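Local coordinates for protein aldehyde dehydrogenase (Bartonella henselae, PDB 3I44) that probably oxidises aldehydes to the corresponding carboxylic acids with nicotinamide adenine dinucleotide as electron acceptor, at residues F90-I94 against I210-L216; E242-G248 against K265-L271; I278-D282 against E312-Y316; I342-K348 against Y383-P387. The protein carries 1 engineered substitution. One frame throughout, in Å; residues are numbered along the deposited sequence.

Contact 1 (F90-I94 against I210-L216); sequences FVEKI and ILDEAAL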
loop_
_atom_site.group_PDB
_atom_site.type_symbol
_atom_site.label_atom_id
_atom_site.label_comp_id
_atom_site.label_asym_id
_atom_site.label_seq_id
_atom_site.Cartn_x
_atom_site.Cartn_y
_atom_site.Cartn_z
ATOM N N PHE A 90 3.043 -3.512 28.648
ATOM C CA PHE A 90 3.382 -4.853 28.173
ATOM C C PHE A 90 4.680 -4.894 27.369
ATOM O O PHE A 90 5.471 -5.816 27.509
ATOM C CB PHE A 90 2.261 -5.472 27.343
ATOM C CG PHE A 90 1.134 -6.027 28.176
ATOM C CD1 PHE A 90 1.324 -7.185 28.948
ATOM C CD2 PHE A 90 -0.112 -5.414 28.174
ATOM C CE1 PHE A 90 0.295 -7.701 29.718
ATOM C CE2 PHE A 90 -1.163 -5.936 28.943
ATOM C CZ PHE A 90 -0.965 -7.081 29.701
ATOM N N VAL A 91 4.874 -3.917 26.507
ATOM C CA VAL A 91 6.103 -3.852 25.692
ATOM C C VAL A 91 7.360 -3.617 26.548
ATOM O O VAL A 91 8.413 -4.204 26.313
ATOM C CB VAL A 91 5.951 -2.805 24.584
ATOM C CG1 VAL A 91 7.324 -2.536 23.844
ATOM C CG2 VAL A 91 4.864 -3.307 23.622
ATOM N N GLU A 92 7.228 -2.814 27.590
ATOM C CA GLU A 92 8.349 -2.650 28.530
ATOM C C GLU A 92 8.660 -3.948 29.255
ATOM O O GLU A 92 9.820 -4.292 29.455
ATOM C CB GLU A 92 8.114 -1.432 29.446
ATOM C CG GLU A 92 8.139 -0.088 28.587
ATOM C CD GLU A 92 8.228 1.190 29.449
ATOM O OE1 GLU A 92 8.012 1.094 30.700
ATOM O OE2 GLU A 92 8.536 2.280 28.885
ATOM N N LYS A 93 7.622 -4.683 29.625
ATOM C CA LYS A 93 7.788 -5.982 30.264
ATOM C C LYS A 93 8.443 -7.000 29.308
ATOM O O LYS A 93 9.359 -7.734 29.683
ATOM C CB LYS A 93 6.432 -6.493 30.761
ATOM C CG LYS A 93 6.505 -7.769 31.644
ATOM C CD LYS A 93 7.622 -7.609 32.699
ATOM C CE LYS A 93 7.265 -8.106 34.067
ATOM N NZ LYS A 93 8.055 -7.330 35.091
ATOM N N ILE A 94 8.022 -6.977 28.047
ATOM C CA ILE A 94 8.607 -7.828 27.039
ATOM C C ILE A 94 10.111 -7.528 26.918
ATOM O O ILE A 94 10.904 -8.435 26.870
ATOM C CB ILE A 94 7.891 -7.644 25.690
ATOM C CG1 ILE A 94 6.498 -8.311 25.732
ATOM C CG2 ILE A 94 8.785 -8.190 24.511
ATOM C CD1 ILE A 94 5.585 -7.927 24.486
ATOM N N ILE A 210 8.893 -15.548 25.776
ATOM C CA ILE A 210 9.061 -14.218 26.368
ATOM C C ILE A 210 7.700 -13.540 26.553
ATOM O O ILE A 210 7.400 -13.054 27.651
ATOM C CB ILE A 210 10.060 -13.391 25.586
ATOM C CG1 ILE A 210 11.453 -14.003 25.795
ATOM C CG2 ILE A 210 10.103 -11.897 26.055
ATOM C CD1 ILE A 210 12.522 -13.585 24.761
ATOM N N LEU A 211 6.852 -13.589 25.519
ATOM C CA LEU A 211 5.564 -12.902 25.519
ATOM C C LEU A 211 4.607 -13.571 26.510
ATOM O O LEU A 211 3.832 -12.931 27.197
ATOM C CB LEU A 211 4.931 -12.867 24.111
ATOM C CG LEU A 211 5.203 -11.564 23.353
ATOM C CD1 LEU A 211 6.709 -11.304 23.209
ATOM C CD2 LEU A 211 4.513 -11.603 21.987
ATOM N N ASP A 212 4.721 -14.874 26.610
ATOM C CA ASP A 212 3.904 -15.626 27.538
ATOM C C ASP A 212 4.270 -15.271 28.983
ATOM O O ASP A 212 3.401 -15.068 29.800
ATOM C CB ASP A 212 4.135 -17.098 27.274
ATOM C CG ASP A 212 3.303 -17.982 28.164
ATOM O OD1 ASP A 212 2.081 -17.847 28.180
ATOM O OD2 ASP A 212 3.898 -18.833 28.809
ATOM N N GLU A 213 5.572 -15.187 29.272
ATOM C CA GLU A 213 6.063 -14.792 30.600
ATOM C C GLU A 213 5.683 -13.338 30.930
ATOM O O GLU A 213 5.488 -12.984 32.096
ATOM C CB GLU A 213 7.574 -14.986 30.696
ATOM C CG GLU A 213 8.141 -14.746 32.119
ATOM C CD GLU A 213 9.649 -15.011 32.269
ATOM O OE1 GLU A 213 10.211 -14.581 33.305
ATOM O OE2 GLU A 213 10.274 -15.625 31.370
ATOM N N ALA A 214 5.575 -12.504 29.899
ATOM C CA ALA A 214 5.088 -11.122 30.036
ATOM C C ALA A 214 3.588 -11.044 30.327
ATOM O O ALA A 214 3.060 -9.957 30.534
ATOM C CB ALA A 214 5.425 -10.306 28.770
ATOM N N ALA A 215 2.903 -12.193 30.321
ATOM C CA ALA A 215 1.474 -12.276 30.603
ATOM C C ALA A 215 0.610 -11.488 29.614
ATOM O O ALA A 215 -0.450 -11.004 29.941
ATOM C CB ALA A 215 1.155 -11.869 32.076
ATOM N N LEU A 216 1.058 -11.415 28.372
ATOM C CA LEU A 216 0.252 -10.851 27.308
ATOM C C LEU A 216 -1.054 -11.664 27.240
ATOM O O LEU A 216 -1.005 -12.895 27.283
ATOM C CB LEU A 216 1.041 -10.937 25.992
ATOM C CG LEU A 216 0.740 -9.976 24.868
ATOM C CD1 LEU A 216 1.007 -8.501 25.259
ATOM C CD2 LEU A 216 1.524 -10.423 23.665
#
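Phe-90 leans against the chain where 210-216 turns out of its helix, and the atoms of its side chain meet that turn one after another. Its CB and CG lie beside the CD1 methyl of Leu-216, with Phe-90 CG to Leu-216 CD1 at 3.8 Å. The methyl makes an off-centre CH-pi contact with the ring, 4.3 Å from Leu-216 CD1 to the centroid of Phe-90. Further out, CD1 of Phe-90 presents the ring edge to the carbonyl of Ala-214, whose O lies near the ring plane at 3.6 Å. Phe-90 CE1 comes within 3.4 Å of Ala-215 O, which approaches obliquely, and CZ at the tip lies near the same oxygen. The turn that carries these carbonyls is a Schellman motif, in which Ala-215 takes a positive phi of 61°, its N bonds back to Asp-212 O at 3.0 Å, and Leu-216 N makes a weak bond to Leu-211 O. One turn along helix 84-100, Ile-94 holds its CG1 beside the backbone N (chi1 -73°). Ile-94 CG1 thereby rests 3.8 Å from Ala-214 CB, and Ile-94 CD1 reaches Leu-211 CD1 at the same separation. Lys-93 lays only its aliphatic CG on Ala-214, while its NZ turns back to a salt bridge with Glu-96. Leu-186 of helix 174-188 packs on both Ile-94 and Leu-216, and Phe-221 of strand 221-223 touches Leu-211 and Leu-216.

Contact 2 (E242-G248 against K265-L271); sequences EMISFTG and KRVCLEL. Engineered in segment 242-248: Glu-242 (natural residue Gly).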
loop_
_atom_site.group_PDB
_atom_site.type_symbol
_atom_site.label_atom_id
_atom_site.label_comp_id
_atom_site.label_asym_id
_atom_site.label_seq_id
_atom_site.Cartn_x
_atom_site.Cartn_y
_atom_site.Cartn_z
ATOM N N GLU A 242 -6.729 -8.742 8.140
ATOM C CA GLU A 242 -6.888 -7.513 7.388
ATOM C C GLU A 242 -5.554 -6.984 6.810
ATOM O O GLU A 242 -5.524 -6.083 5.964
ATOM C CB GLU A 242 -7.698 -6.519 8.213
ATOM C CG GLU A 242 -9.144 -6.265 7.536
ATOM C CD GLU A 242 -9.044 -5.026 6.705
ATOM O OE1 GLU A 242 -8.785 -5.069 5.458
ATOM O OE2 GLU A 242 -9.095 -3.959 7.396
ATOM N N MET A 243 -4.459 -7.614 7.203
ATOM C CA MET A 243 -3.138 -7.196 6.757
ATOM C C MET A 243 -2.156 -8.318 6.842
ATOM O O MET A 243 -2.240 -9.147 7.741
ATOM C CB MET A 243 -2.639 -6.052 7.643
ATOM C CG MET A 243 -1.160 -5.758 7.511
ATOM S SD MET A 243 -0.818 -4.343 8.461
ATOM C CE MET A 243 0.988 -4.147 8.190
ATOM N N ILE A 244 -1.205 -8.329 5.909
ATOM C CA ILE A 244 -0.070 -9.230 5.958
ATOM C C ILE A 244 1.214 -8.409 5.923
ATOM O O ILE A 244 1.394 -7.606 4.993
ATOM C CB ILE A 244 -0.001 -10.170 4.754
ATOM C CG1 ILE A 244 -1.154 -11.143 4.819
ATOM C CG2 ILE A 244 1.312 -11.000 4.799
ATOM C CD1 ILE A 244 -1.059 -12.113 5.950
ATOM N N SER A 245 2.071 -8.632 6.929
ATOM C CA SER A 245 3.423 -8.091 6.954
ATOM C C SER A 245 4.404 -9.208 6.648
ATOM O O SER A 245 4.526 -10.146 7.412
ATOM C CB SER A 245 3.753 -7.437 8.294
ATOM O OG SER A 245 5.016 -6.814 8.189
ATOM N N PHE A 246 5.129 -9.073 5.540
ATOM C CA PHE A 246 6.004 -10.131 5.075
ATOM C C PHE A 246 7.426 -9.636 4.798
ATOM O O PHE A 246 7.625 -8.630 4.161
ATOM C CB PHE A 246 5.414 -10.782 3.798
ATOM C CG PHE A 246 6.342 -11.758 3.118
ATOM C CD1 PHE A 246 6.298 -13.100 3.426
ATOM C CD2 PHE A 246 7.247 -11.331 2.173
ATOM C CE1 PHE A 246 7.156 -13.995 2.800
ATOM C CE2 PHE A 246 8.088 -12.208 1.541
ATOM C CZ PHE A 246 8.062 -13.542 1.875
ATOM N N THR A 247 8.393 -10.357 5.328
ATOM C CA THR A 247 9.808 -10.128 5.032
ATOM C C THR A 247 10.360 -11.429 4.437
ATOM O O THR A 247 10.178 -12.496 5.008
ATOM C CB THR A 247 10.574 -9.776 6.309
ATOM O OG1 THR A 247 10.027 -8.564 6.850
ATOM C CG2 THR A 247 12.064 -9.605 6.038
ATOM N N GLY A 248 10.981 -11.324 3.273
ATOM C CA GLY A 248 11.465 -12.512 2.547
ATOM C C GLY A 248 11.872 -12.215 1.114
ATOM O O GLY A 248 12.177 -11.087 0.789
ATOM N N LYS A 265 -6.439 -6.913 1.377
ATOM C CA LYS A 265 -5.627 -6.693 2.583
ATOM C C LYS A 265 -4.610 -5.603 2.330
ATOM O O LYS A 265 -4.164 -5.388 1.206
ATOM C CB LYS A 265 -4.860 -7.962 2.967
ATOM C CG LYS A 265 -5.687 -9.122 3.384
ATOM C CD LYS A 265 -4.770 -10.290 3.670
ATOM C CE LYS A 265 -5.489 -11.491 4.230
ATOM N NZ LYS A 265 -6.560 -11.919 3.407
ATOM N N ARG A 266 -4.236 -4.897 3.375
ATOM C CA ARG A 266 -2.984 -4.159 3.315
ATOM C C ARG A 266 -1.825 -5.169 3.271
ATOM O O ARG A 266 -1.756 -6.117 4.067
ATOM C CB ARG A 266 -2.846 -3.213 4.517
ATOM C CG ARG A 266 -1.450 -2.565 4.598
ATOM C CD ARG A 266 -1.390 -1.603 5.748
ATOM N NE ARG A 266 -2.131 -0.371 5.485
ATOM C CZ ARG A 266 -2.493 0.491 6.431
ATOM N NH1 ARG A 266 -2.232 0.234 7.716
ATOM N NH2 ARG A 266 -3.153 1.583 6.102
ATOM N N VAL A 267 -0.906 -4.964 2.339
ATOM C CA VAL A 267 0.232 -5.830 2.215
ATOM C C VAL A 267 1.503 -5.007 2.367
ATOM O O VAL A 267 1.759 -4.092 1.575
ATOM C CB VAL A 267 0.211 -6.566 0.845
ATOM C CG1 VAL A 267 1.476 -7.423 0.687
ATOM C CG2 VAL A 267 -1.088 -7.414 0.712
ATOM N N CYS A 268 2.285 -5.305 3.404
ATOM C CA CYS A 268 3.561 -4.610 3.627
ATOM C C CYS A 268 4.743 -5.583 3.406
ATOM O O CYS A 268 4.850 -6.599 4.072
ATOM C CB CYS A 268 3.591 -3.992 5.041
ATOM S SG CYS A 268 2.352 -2.702 5.194
ATOM N N LEU A 269 5.588 -5.280 2.430
ATOM C CA LEU A 269 6.651 -6.200 1.996
ATOM C C LEU A 269 8.070 -5.636 2.241
ATOM O O LEU A 269 8.378 -4.495 1.806
ATOM C CB LEU A 269 6.501 -6.451 0.482
ATOM C CG LEU A 269 5.192 -7.071 -0.002
ATOM C CD1 LEU A 269 5.146 -7.247 -1.529
ATOM C CD2 LEU A 269 4.912 -8.435 0.705
ATOM N N GLU A 270 8.914 -6.457 2.872
ATOM C CA GLU A 270 10.355 -6.203 3.003
ATOM C C GLU A 270 11.073 -7.333 2.238
ATOM O O GLU A 270 11.069 -8.500 2.691
ATOM C CB GLU A 270 10.764 -6.248 4.473
ATOM C CG GLU A 270 10.232 -5.101 5.354
ATOM C CD GLU A 270 11.071 -3.833 5.262
ATOM O OE1 GLU A 270 12.170 -3.894 4.646
ATOM O OE2 GLU A 270 10.635 -2.779 5.810
ATOM N N LEU A 271 11.608 -6.999 1.073
ATOM C CA LEU A 271 12.123 -8.016 0.141
ATOM C C LEU A 271 13.656 -7.906 -0.052
ATOM O O LEU A 271 14.361 -7.312 0.768
ATOM C CB LEU A 271 11.371 -7.933 -1.198
ATOM C CG LEU A 271 9.842 -7.939 -1.037
ATOM C CD1 LEU A 271 9.054 -7.787 -2.355
ATOM C CD2 LEU A 271 9.367 -9.151 -0.273
#
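Met-243 to Thr-247 pairs residue for residue with Arg-266 to Glu-270 as two parallel strands of a beta-alpha-beta unit, whose crossover is helix 250-261; in this family such a unit is probably part of the Rossmann-type nucleotide-binding domain. The strand axes run 10° apart and come within 4.7 Å. Bonds zigzag between the backbones: Ile-244 and Phe-246 each donate N-H to one residue of the other strand and accept through O from the residue two further on. The bond from Phe-246 N to Cys-268 O, 2.9 Å, is almost straight at 176°. Beside Ser-245 and Thr-247, Met-243 stretches its fully extended chain across its neighbour, passing Arg-266 CD with SD at 3.9 Å and bringing CE to Cys-268 SG at 3.6 Å. On the other face of the sheet the Phe-246 ring meets Leu-271 CD2 at its edge, 3.8 Å from CE2, while its CB touches Leu-269 CD2 at 3.9 Å.

A second shell fixes these groups. Strand 156-168 bonds to the far side of 243-247, and helix 250-261 covers Phe-246, Val-267 and Leu-269. Arg-266 is tied through NH1 to the carbonyls of Glu-487 and Leu-489. The engineered Glu-242 forms salt bridges with Arg-451 and Arg-476 of the second subunit. Lys-181 NZ bonds to both Ser-245 OG and Thr-247 OG1, and that Thr-247 OG1 lies 3.4 Å from Glu-270 CB.

Contact 3 (I278-D282 against E312-Y316); sequences IIFAD and EQAIY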
loop_
_atom_site.group_PDB
_atom_site.type_symbol
_atom_site.label_atom_id
_atom_site.label_comp_id
_atom_site.label_asym_id
_atom_site.label_seq_id
_atom_site.Cartn_x
_atom_site.Cartn_y
_atom_site.Cartn_z
ATOM N N ILE A 278 29.007 2.945 -4.136
ATOM C CA ILE A 278 29.750 3.818 -5.006
ATOM C C ILE A 278 30.890 4.463 -4.232
ATOM O O ILE A 278 30.673 5.288 -3.320
ATOM C CB ILE A 278 28.881 4.909 -5.622
ATOM C CG1 ILE A 278 27.750 4.299 -6.446
ATOM C CG2 ILE A 278 29.741 5.851 -6.463
ATOM C CD1 ILE A 278 26.626 5.331 -6.874
ATOM N N ILE A 279 32.109 4.074 -4.597
ATOM C CA ILE A 279 33.329 4.521 -3.882
ATOM C C ILE A 279 34.173 5.369 -4.822
ATOM O O ILE A 279 34.685 4.899 -5.837
ATOM C CB ILE A 279 34.140 3.358 -3.334
ATOM C CG1 ILE A 279 33.221 2.457 -2.494
ATOM C CG2 ILE A 279 35.348 3.862 -2.508
ATOM C CD1 ILE A 279 33.930 1.326 -1.769
ATOM N N PHE A 280 34.244 6.648 -4.499
ATOM C CA PHE A 280 35.046 7.594 -5.248
ATOM C C PHE A 280 36.487 7.574 -4.767
ATOM O O PHE A 280 36.770 7.142 -3.652
ATOM C CB PHE A 280 34.469 9.005 -5.122
ATOM C CG PHE A 280 33.226 9.215 -5.920
ATOM C CD1 PHE A 280 33.302 9.586 -7.261
ATOM C CD2 PHE A 280 31.970 9.013 -5.349
ATOM C CE1 PHE A 280 32.171 9.780 -8.001
ATOM C CE2 PHE A 280 30.819 9.188 -6.099
ATOM C CZ PHE A 280 30.911 9.590 -7.421
ATOM N N ALA A 281 37.391 8.047 -5.637
ATOM C CA ALA A 281 38.830 8.167 -5.309
ATOM C C ALA A 281 39.090 9.019 -4.045
ATOM O O ALA A 281 40.102 8.858 -3.359
ATOM C CB ALA A 281 39.621 8.727 -6.528
ATOM N N ASP A 282 38.180 9.937 -3.755
ATOM C CA ASP A 282 38.345 10.828 -2.616
ATOM C C ASP A 282 37.620 10.334 -1.372
ATOM O O ASP A 282 37.429 11.107 -0.430
ATOM C CB ASP A 282 37.956 12.273 -2.978
ATOM C CG ASP A 282 36.439 12.459 -3.336
ATOM O OD1 ASP A 282 35.620 11.530 -3.153
ATOM O OD2 ASP A 282 36.087 13.570 -3.799
ATOM N N GLU A 312 35.577 4.264 -8.671
ATOM C CA GLU A 312 36.130 5.222 -9.615
ATOM C C GLU A 312 37.435 4.645 -10.227
ATOM O O GLU A 312 38.226 3.986 -9.548
ATOM C CB GLU A 312 36.341 6.572 -8.933
ATOM C CG GLU A 312 36.722 7.716 -9.868
ATOM C CD GLU A 312 36.561 9.105 -9.209
ATOM O OE1 GLU A 312 36.357 10.069 -9.952
ATOM O OE2 GLU A 312 36.577 9.240 -7.962
ATOM N N GLN A 313 37.615 4.830 -11.534
ATOM C CA GLN A 313 38.714 4.177 -12.288
ATOM C C GLN A 313 40.065 4.335 -11.602
ATOM O O GLN A 313 40.761 3.346 -11.368
ATOM C CB GLN A 313 38.788 4.719 -13.727
ATOM C CG GLN A 313 39.787 3.980 -14.624
ATOM C CD GLN A 313 39.403 2.533 -14.831
ATOM O OE1 GLN A 313 40.095 1.620 -14.372
ATOM N NE2 GLN A 313 38.277 2.314 -15.508
ATOM N N ALA A 314 40.385 5.574 -11.217
ATOM C CA ALA A 314 41.647 5.891 -10.522
ATOM C C ALA A 314 41.988 4.965 -9.351
ATOM O O ALA A 314 43.144 4.750 -9.109
ATOM C CB ALA A 314 41.648 7.345 -10.046
ATOM N N ILE A 315 41.013 4.424 -8.607
ATOM C CA ILE A 315 41.345 3.560 -7.444
ATOM C C ILE A 315 40.864 2.109 -7.597
ATOM O O ILE A 315 40.829 1.329 -6.634
ATOM C CB ILE A 315 40.857 4.152 -6.094
ATOM C CG1 ILE A 315 39.355 4.412 -6.145
ATOM C CG2 ILE A 315 41.647 5.471 -5.738
ATOM C CD1 ILE A 315 38.679 4.333 -4.805
ATOM N N TYR A 316 40.531 1.740 -8.831
ATOM C CA TYR A 316 40.038 0.400 -9.139
ATOM C C TYR A 316 41.060 -0.700 -8.807
ATOM O O TYR A 316 40.729 -1.694 -8.153
ATOM C CB TYR A 316 39.628 0.357 -10.619
ATOM C CG TYR A 316 39.003 -0.935 -11.075
ATOM C CD1 TYR A 316 38.004 -1.553 -10.328
ATOM C CD2 TYR A 316 39.401 -1.538 -12.283
ATOM C CE1 TYR A 316 37.424 -2.738 -10.760
ATOM C CE2 TYR A 316 38.814 -2.716 -12.730
ATOM C CZ TYR A 316 37.833 -3.315 -11.965
ATOM O OH TYR A 316 37.260 -4.482 -12.385
#
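Ala-281 and Glu-312 are joined by the shorter of two hydrogen bonds across this contact. The backbone N of Ala-281 donates to Glu-312 OE2 at 2.7 Å, nearly straight at 165°, and the carboxylate receives it on its anti lone pair. The other bond is purely backbone, from Glu-312 N to Ile-279 O at 3.0 Å. Glu-312 therefore grips the opposing chain at both its backbone and its side-chain end. With CG anti to its own N (chi1 -171°) and the chain extended beyond, the acid reaches past the end of the strand pairing. The N-H it accepts probably stabilises its negative charge, partly offsetting the nearby acid of Asp-282, which is itself salt-bridged to Lys-442.

An aromatic edge adds to this polar grip. Glu-312 OE2 lies in the plane of the Phe-280 ring and so meets its C-H rim, 3.4 Å from CD1; carboxylate and ring planes stand almost perpendicular.

Apolar contacts centre on Ile-315. Ile-315 CG2 lies 3.9 Å from Ala-281 CB, and Ile-315 CD1 reaches Ile-279 CG2 at 4.1 Å.

Strands 276-279 and 308-312 are parallel neighbours in a seven-stranded sheet, and the contact closes their C-terminal ends. Ile-315 is the N-cap residue of helix 316-329, Phe-414 of strand 408-414 meets Phe-280 edge-to-face, and helix 440-449 packs on that same ring.

Contact 4 (I342-K348 against Y383-P387); sequences IGPVVSK and YYVRP
Gly-343 O is gripped twice, by the hydroxyl of Ser-299 and by a water that donates to it at 2.8 Å. The same water accepts from Val-385 N at 2.9 Å and so links the two loops. A direct link runs beside it: Tyr-383 O accepts the backbone N-H of Val-345 at 2.9 Å, in a bent bond with an N-H...O angle of 144° and the donor tilted out of the carbonyl plane. Carbon atoms crowd the same oxygen, since Val-345 CG2 comes to 3.3 Å from Tyr-383 O.

The two tyrosines take their neighbours differently. Tyr-383 swings its ring under the start of helix 348-363, so that Lys-348 N lies 3.5 Å above the centre of one face and the carbonyl carbon of Ser-347 sits over the rim of that face. Val-345 O meets the ring edge in plane. The N-H of Lys-348 is taken by another water, which also makes a weak bond to Tyr-383 OH. Tyr-384 keeps CG beside its backbone N (chi1 -64°) and lies alongside Pro-344, whose CB stands over the ring in a CH-pi contact, 4.1 Å from the Tyr-384 centroid. Away from the rings, Val-345 CG1 packs on Val-385 CG2 at 3.8 Å.

Val-346, turned away from 383-387, brings its side chain to about 4 Å from the bound sodium ion. Ser-347 OG bonds to Gln-350 N, three residues on, which is the signature of a helix N-cap.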
loop_
_atom_site.group_PDB
_atom_site.type_symbol
_atom_site.label_atom_id
_atom_site.label_comp_id
_atom_site.label_asym_id
_atom_site.label_seq_id
_atom_site.Cartn_x
_atom_site.Cartn_y
_atom_site.Cartn_z
ATOM N N ILE A 342 33.261 -15.254 9.912
ATOM C CA ILE A 342 31.887 -15.480 9.446
ATOM C C ILE A 342 31.517 -16.970 9.641
ATOM O O ILE A 342 32.403 -17.850 9.757
ATOM C CB ILE A 342 31.636 -14.986 7.987
ATOM C CG1 ILE A 342 32.343 -15.866 6.939
ATOM C CG2 ILE A 342 32.080 -13.475 7.826
ATOM C CD1 ILE A 342 32.122 -15.386 5.523
ATOM N N GLY A 343 30.222 -17.232 9.769
ATOM C CA GLY A 343 29.702 -18.583 9.997
ATOM C C GLY A 343 29.358 -19.236 8.670
ATOM O O GLY A 343 29.667 -18.687 7.588
ATOM N N PRO A 344 28.708 -20.418 8.734
ATOM C CA PRO A 344 28.195 -20.990 7.500
ATOM C C PRO A 344 27.005 -20.182 6.975
ATOM O O PRO A 344 26.436 -19.334 7.707
ATOM C CB PRO A 344 27.733 -22.369 7.940
ATOM C CG PRO A 344 27.354 -22.208 9.313
ATOM C CD PRO A 344 28.317 -21.227 9.901
ATOM N N VAL A 345 26.641 -20.414 5.717
ATOM C CA VAL A 345 25.315 -20.007 5.262
ATOM C C VAL A 345 24.280 -20.999 5.829
ATOM O O VAL A 345 24.624 -22.062 6.372
ATOM C CB VAL A 345 25.214 -19.834 3.735
ATOM C CG1 VAL A 345 26.242 -18.798 3.256
ATOM C CG2 VAL A 345 25.348 -21.188 3.006
ATOM N N VAL A 346 23.011 -20.632 5.746
ATOM C CA VAL A 346 21.993 -21.226 6.627
ATOM C C VAL A 346 21.610 -22.658 6.250
ATOM O O VAL A 346 21.242 -23.439 7.128
ATOM C CB VAL A 346 20.682 -20.376 6.671
ATOM C CG1 VAL A 346 19.996 -20.337 5.310
ATOM C CG2 VAL A 346 19.712 -20.917 7.751
ATOM N N SER A 347 21.678 -22.973 4.962
ATOM C CA SER A 347 21.164 -24.256 4.442
ATOM C C SER A 347 21.909 -24.808 3.243
ATOM O O SER A 347 22.667 -24.101 2.521
ATOM C CB SER A 347 19.667 -24.139 4.078
ATOM O OG SER A 347 19.478 -23.477 2.834
ATOM N N LYS A 348 21.633 -26.097 3.005
ATOM C CA LYS A 348 22.161 -26.828 1.847
ATOM C C LYS A 348 21.676 -26.194 0.573
ATOM O O LYS A 348 22.469 -25.956 -0.338
ATOM C CB LYS A 348 21.743 -28.325 1.902
ATOM C CG LYS A 348 22.146 -29.144 0.666
ATOM C CD LYS A 348 23.654 -29.191 0.521
ATOM C CE LYS A 348 24.091 -29.983 -0.714
ATOM N NZ LYS A 348 25.464 -29.557 -1.137
ATOM N N TYR A 383 27.728 -25.772 5.912
ATOM C CA TYR A 383 27.490 -25.032 4.678
ATOM C C TYR A 383 28.414 -23.801 4.585
ATOM O O TYR A 383 27.957 -22.665 4.455
ATOM C CB TYR A 383 26.001 -24.636 4.601
ATOM C CG TYR A 383 25.066 -25.809 4.927
ATOM C CD1 TYR A 383 25.191 -27.044 4.265
ATOM C CD2 TYR A 383 24.100 -25.704 5.922
ATOM C CE1 TYR A 383 24.365 -28.140 4.603
ATOM C CE2 TYR A 383 23.282 -26.775 6.252
ATOM C CZ TYR A 383 23.406 -27.996 5.572
ATOM O OH TYR A 383 22.587 -29.064 5.922
ATOM N N TYR A 384 29.719 -24.045 4.606
ATOM C CA TYR A 384 30.707 -22.956 4.571
ATOM C C TYR A 384 31.033 -22.546 3.169
ATOM O O TYR A 384 31.405 -23.392 2.332
ATOM C CB TYR A 384 31.982 -23.385 5.284
ATOM C CG TYR A 384 31.742 -23.654 6.750
ATOM C CD1 TYR A 384 31.604 -22.602 7.652
ATOM C CD2 TYR A 384 31.663 -24.944 7.242
ATOM C CE1 TYR A 384 31.384 -22.832 8.996
ATOM C CE2 TYR A 384 31.431 -25.184 8.599
ATOM C CZ TYR A 384 31.295 -24.121 9.463
ATOM O OH TYR A 384 31.086 -24.355 10.793
ATOM N N VAL A 385 30.873 -21.249 2.904
ATOM C CA VAL A 385 31.139 -20.666 1.623
ATOM C C VAL A 385 32.415 -19.840 1.792
ATOM O O VAL A 385 32.616 -19.186 2.818
ATOM C CB VAL A 385 29.954 -19.787 1.143
ATOM C CG1 VAL A 385 30.270 -19.107 -0.192
ATOM C CG2 VAL A 385 28.664 -20.611 1.020
ATOM N N ARG A 386 33.271 -19.875 0.786
ATOM C CA ARG A 386 34.515 -19.124 0.819
ATOM C C ARG A 386 34.253 -17.660 0.516
ATOM O O ARG A 386 33.620 -17.350 -0.498
ATOM C CB ARG A 386 35.487 -19.671 -0.246
ATOM C CG ARG A 386 35.917 -21.108 -0.038
ATOM C CD ARG A 386 36.471 -21.752 -1.307
ATOM N NE ARG A 386 37.742 -21.161 -1.731
ATOM C CZ ARG A 386 38.270 -21.324 -2.944
ATOM N NH1 ARG A 386 37.650 -22.050 -3.865
ATOM N NH2 ARG A 386 39.443 -20.778 -3.245
ATOM N N PRO A 387 34.804 -16.737 1.330
ATOM C CA PRO A 387 34.737 -15.339 0.934
ATOM C C PRO A 387 35.305 -15.139 -0.463
ATOM O O PRO A 387 36.465 -15.465 -0.724
ATOM C CB PRO A 387 35.590 -14.634 1.980
ATOM C CG PRO A 387 35.528 -15.484 3.159
ATOM C CD PRO A 387 35.392 -16.906 2.664
HETATM O O HOH W 1 30.492 -19.196 4.947
HETATM O O HOH W 2 20.060 -27.637 5.140
#

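How the contacts relate
Contacts 2 and 3 lie in two different sheets, and contacts 1 and 4 adjoin these. The centre of contact 2 is about 12 Å from the chain centre, and the segment 210-216 of contact 1 leads into strand 221-223 of the same sheet; their centres are about 24 Å apart. The 383-387 side of contact 4 runs into strand 388-391 of the sheet that holds contact 3. Strands 266-270 and 276-279 are consecutive in sequence, yet the centres of contacts 2 and 3 stand about 38 Å apart. Contacts 1 and 3 mark opposite sides, about 50 Å between centres. Contacts 2 and 4 come nearest, about 12 Å between closest atoms, and contact 4 adjoins the sodium ion.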